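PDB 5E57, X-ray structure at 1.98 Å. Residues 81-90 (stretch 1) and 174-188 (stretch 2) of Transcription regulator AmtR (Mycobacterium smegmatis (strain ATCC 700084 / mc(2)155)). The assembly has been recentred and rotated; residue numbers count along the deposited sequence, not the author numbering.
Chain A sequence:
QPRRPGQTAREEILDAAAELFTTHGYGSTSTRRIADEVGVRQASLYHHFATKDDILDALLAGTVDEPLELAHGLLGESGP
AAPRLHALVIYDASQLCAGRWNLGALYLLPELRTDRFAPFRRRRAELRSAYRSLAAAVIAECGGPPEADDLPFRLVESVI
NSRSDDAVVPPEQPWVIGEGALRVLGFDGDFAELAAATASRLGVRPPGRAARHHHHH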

# COMPACT_ATOMS: atom_id res chain seq x y z
N ALA A 81 -14.21 6.63 20.55
CA ALA A 81 -13.61 5.83 19.48
C ALA A 81 -12.20 6.33 19.07
O ALA A 81 -11.33 5.53 18.76
CB ALA A 81 -14.54 5.82 18.26
N ALA A 82 -11.98 7.64 19.02
CA ALA A 82 -10.70 8.19 18.51
C ALA A 82 -9.46 7.65 19.23
O ALA A 82 -8.52 7.21 18.55
CB ALA A 82 -10.72 9.73 18.50
N PRO A 83 -9.45 7.65 20.58
CA PRO A 83 -8.27 7.12 21.23
C PRO A 83 -8.10 5.64 20.97
O PRO A 83 -6.99 5.11 21.12
CB PRO A 83 -8.52 7.35 22.72
CG PRO A 83 -9.37 8.61 22.75
CD PRO A 83 -10.23 8.51 21.49
N ARG A 84 -9.19 4.97 20.60
CA ARG A 84 -9.11 3.51 20.50
C ARG A 84 -8.47 3.11 19.15
O ARG A 84 -7.52 2.30 19.08
CB ARG A 84 -10.47 2.87 20.74
CG ARG A 84 -10.83 2.86 22.24
CD ARG A 84 -12.07 2.03 22.47
NE ARG A 84 -13.22 2.71 21.98
CZ ARG A 84 -14.28 2.17 21.37
NH1 ARG A 84 -14.37 0.91 21.06
NH2 ARG A 84 -15.26 2.98 21.02
N LEU A 85 -8.98 3.75 18.12
CA LEU A 85 -8.45 3.65 16.81
C LEU A 85 -7.00 4.11 16.77
O LEU A 85 -6.14 3.37 16.33
CB LEU A 85 -9.26 4.49 15.88
CG LEU A 85 -8.75 4.54 14.44
CD1 LEU A 85 -8.75 3.15 13.86
CD2 LEU A 85 -9.67 5.44 13.61
N HIS A 86 -6.74 5.27 17.33
CA HIS A 86 -5.36 5.71 17.48
C HIS A 86 -4.44 4.66 18.04
O HIS A 86 -3.36 4.45 17.49
CB HIS A 86 -5.22 7.00 18.25
CG HIS A 86 -3.90 7.68 18.01
ND1 HIS A 86 -2.84 7.55 18.89
CD2 HIS A 86 -3.45 8.41 16.98
CE1 HIS A 86 -1.79 8.21 18.40
NE2 HIS A 86 -2.15 8.76 17.26
N ALA A 87 -4.84 4.00 19.12
CA ALA A 87 -3.99 3.08 19.78
C ALA A 87 -3.78 1.86 18.84
O ALA A 87 -2.68 1.33 18.77
CB ALA A 87 -4.59 2.60 21.08
N LEU A 88 -4.84 1.42 18.15
CA LEU A 88 -4.66 0.30 17.24
C LEU A 88 -3.64 0.66 16.13
O LEU A 88 -2.80 -0.15 15.79
CB LEU A 88 -6.00 -0.09 16.62
CG LEU A 88 -6.01 -1.18 15.54
CD1 LEU A 88 -5.40 -2.47 16.03
CD2 LEU A 88 -7.46 -1.41 15.09
N VAL A 89 -3.76 1.86 15.57
CA VAL A 89 -2.91 2.28 14.45
C VAL A 89 -1.45 2.29 14.92
O VAL A 89 -0.55 1.73 14.27
CB VAL A 89 -3.33 3.69 13.99
CG1 VAL A 89 -2.37 4.27 13.01
CG2 VAL A 89 -4.69 3.64 13.29
N ILE A 90 -1.19 2.84 16.11
CA ILE A 90 0.22 2.89 16.54
C ILE A 90 0.73 1.47 16.69
O ILE A 90 1.75 1.13 16.16
CB ILE A 90 0.40 3.63 17.84
CG1 ILE A 90 -0.05 5.07 17.67
CG2 ILE A 90 1.84 3.52 18.38
CD1 ILE A 90 0.51 5.85 16.50
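Stretch 2 174-188: PWVIGEGALRVLGFD

Stretch 2 packs against stretch 1 as a roughly antiparallel helix-on-helix contact, apolar along most of its length, with no direct hydrogen bond across it and a single water joining the two segments. Residues 174-183 continue a helix that begins earlier in the chain, and their N-to-C direction makes an angle of 145° with that of helix 82-90. The two axes approach to 8.8 Å, and the contact buries 567 Å², both sides summed.

The tightest backbone approach lies where the C-terminal part of stretch 1 meets the start of stretch 2. Here the CA atoms of Ile90 and Pro174 are 5.3 Å apart, and those of Val89 and Gly178 are 5.7 Å apart. Gly178 leaves room for two side chains of stretch 1: a CB at its position would point toward stretch 1 and clash with Ile90 CD1 and His86 NE2. Val89 CG1 lies 3.6 Å from Gly178 CA, and Ile90 CD1 lies 4.0 Å from the same CA atom and 3.3 Å from Pro174 O. Val89 also touches Ile177 and Ala181, with Val89 CG1 3.7 Å from Ile177 CG2 and Val89 CG2 4.1 Å from Ala181 CB.

Trp175 closes over Ile90. Ile90 CG2 sits over one face of the indole in a CH-pi contact, 4.1 Å from the centroid of the six-membered ring, and Ile90 CD1 is 3.8 Å from Trp175 CE3. The polar element is His86, whose ring presents its edge to stretch 2: CD2 is 3.6 Å from Gly178 O and 3.7 Å from Leu182 CD1. A water bridges the helices, 2.8 Å from His86 NE2 and donating to Trp175 O at 2.6 Å between water O and carbonyl O.

Farther along stretch 2, Leu182 packs against Ala82, Leu85 and His86, with Leu182 CD2 3.8 Å from Ala82 CB. A type I turn from Arg183 to Gly186 and a Schellman motif follow, in which Phe187 N bonds to Leu182 O (3.1 Å) and Gly186 N to Arg183 O (3.0 Å). Gly186 adopts a positive phi of 95°; a CB there would be jammed against the carbonyl O of Leu185, so the backbone itself calls for glycine. Residues around this turn extend the apolar surface beyond the helix: Leu185 CD1 reaches 3.4 Å from Leu85 CD2, and Phe187 CE1 lies 3.6 Å from Ala82 CB.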

# COMPACT_ATOMS: atom_id res chain seq x y z
N PRO A 174 5.19 5.27 12.73
CA PRO A 174 3.84 4.91 13.20
C PRO A 174 3.02 6.10 13.69
O PRO A 174 1.81 6.13 13.46
CB PRO A 174 4.12 3.98 14.36
CG PRO A 174 5.44 3.34 14.05
CD PRO A 174 6.22 4.40 13.30
N TRP A 175 3.66 7.07 14.35
CA TRP A 175 2.97 8.20 14.92
C TRP A 175 2.49 9.12 13.88
O TRP A 175 1.45 9.76 14.05
CB TRP A 175 3.82 8.93 16.00
CG TRP A 175 4.24 7.99 17.12
CD1 TRP A 175 5.36 7.16 17.13
CD2 TRP A 175 3.52 7.69 18.31
NE1 TRP A 175 5.38 6.41 18.31
CE2 TRP A 175 4.28 6.74 19.06
CE3 TRP A 175 2.35 8.18 18.88
CZ2 TRP A 175 3.85 6.23 20.31
CZ3 TRP A 175 1.94 7.68 20.11
CH2 TRP A 175 2.67 6.72 20.80
N VAL A 176 3.24 9.20 12.79
CA VAL A 176 2.85 10.03 11.67
C VAL A 176 1.60 9.46 11.02
O VAL A 176 0.69 10.18 10.63
CB VAL A 176 4.00 10.10 10.64
CG1 VAL A 176 3.56 10.78 9.35
CG2 VAL A 176 5.23 10.79 11.25
N ILE A 177 1.60 8.14 10.93
CA ILE A 177 0.49 7.42 10.41
C ILE A 177 -0.76 7.58 11.32
O ILE A 177 -1.86 7.72 10.82
CB ILE A 177 0.86 5.93 10.29
CG1 ILE A 177 1.89 5.77 9.17
CG2 ILE A 177 -0.37 5.06 10.06
CD1 ILE A 177 1.30 5.89 7.81
N GLY A 178 -0.52 7.55 12.62
CA GLY A 178 -1.53 7.71 13.62
C GLY A 178 -2.21 9.04 13.47
O GLY A 178 -3.42 9.09 13.44
N GLU A 179 -1.44 10.12 13.30
CA GLU A 179 -2.09 11.41 13.09
C GLU A 179 -2.93 11.49 11.78
O GLU A 179 -4.05 11.97 11.79
CB GLU A 179 -1.05 12.54 13.11
CG GLU A 179 -1.80 13.84 12.90
CD GLU A 179 -1.00 15.08 13.27
OE1 GLU A 179 0.09 14.96 13.93
OE2 GLU A 179 -1.52 16.16 12.85
N GLY A 180 -2.36 11.02 10.67
CA GLY A 180 -3.04 10.99 9.41
C GLY A 180 -4.32 10.20 9.42
O GLY A 180 -5.31 10.62 8.81
N ALA A 181 -4.30 9.05 10.09
CA ALA A 181 -5.43 8.15 10.07
C ALA A 181 -6.61 8.79 10.77
O ALA A 181 -7.74 8.62 10.34
CB ALA A 181 -5.08 6.83 10.74
N LEU A 182 -6.32 9.59 11.79
CA LEU A 182 -7.31 10.44 12.42
C LEU A 182 -7.72 11.70 11.66
O LEU A 182 -8.94 11.99 11.58
CB LEU A 182 -6.91 10.65 13.89
CG LEU A 182 -7.44 9.26 14.38
CD1 LEU A 182 -6.41 8.27 14.84
CD2 LEU A 182 -8.64 9.39 15.29
N ARG A 183 -6.79 12.41 11.04
CA ARG A 183 -7.24 13.52 10.19
C ARG A 183 -8.12 13.18 9.04
O ARG A 183 -9.02 13.99 8.68
CB ARG A 183 -6.09 14.35 9.67
CG ARG A 183 -5.39 15.03 10.78
CD ARG A 183 -4.31 15.89 10.20
NE ARG A 183 -3.51 16.37 11.29
CZ ARG A 183 -3.70 17.53 11.85
NH1 ARG A 183 -4.64 18.37 11.37
NH2 ARG A 183 -2.91 17.86 12.89
N VAL A 184 -7.94 12.01 8.45
CA VAL A 184 -8.74 11.69 7.26
C VAL A 184 -10.15 11.43 7.67
O VAL A 184 -11.06 11.45 6.81
CB VAL A 184 -8.29 10.46 6.43
CG1 VAL A 184 -6.99 10.74 5.78
CG2 VAL A 184 -8.19 9.19 7.27
N LEU A 185 -10.34 11.17 8.96
CA LEU A 185 -11.70 10.96 9.47
C LEU A 185 -12.37 12.22 10.01
O LEU A 185 -13.47 12.13 10.51
CB LEU A 185 -11.65 9.97 10.60
CG LEU A 185 -11.01 8.65 10.24
CD1 LEU A 185 -11.00 7.78 11.50
CD2 LEU A 185 -11.72 7.98 9.08
N GLY A 186 -11.69 13.36 9.97
CA GLY A 186 -12.25 14.64 10.40
C GLY A 186 -11.88 14.93 11.82
O GLY A 186 -12.35 15.87 12.39
N PHE A 187 -11.04 14.12 12.44
CA PHE A 187 -10.62 14.47 13.78
C PHE A 187 -9.69 15.68 13.73
O PHE A 187 -8.69 15.66 12.99
CB PHE A 187 -9.97 13.27 14.45
CG PHE A 187 -9.55 13.48 15.85
CD1 PHE A 187 -10.37 13.10 16.90
CD2 PHE A 187 -8.30 13.97 16.14
CE1 PHE A 187 -9.95 13.26 18.21
CE2 PHE A 187 -7.88 14.13 17.45
CZ PHE A 187 -8.71 13.78 18.48
N ASP A 188 -10.03 16.71 14.51
CA ASP A 188 -9.20 17.92 14.68
C ASP A 188 -8.90 18.19 16.17
O ASP A 188 -8.58 19.31 16.51
CB ASP A 188 -9.90 19.16 14.05
O HOH W 1 0.07 10.06 16.26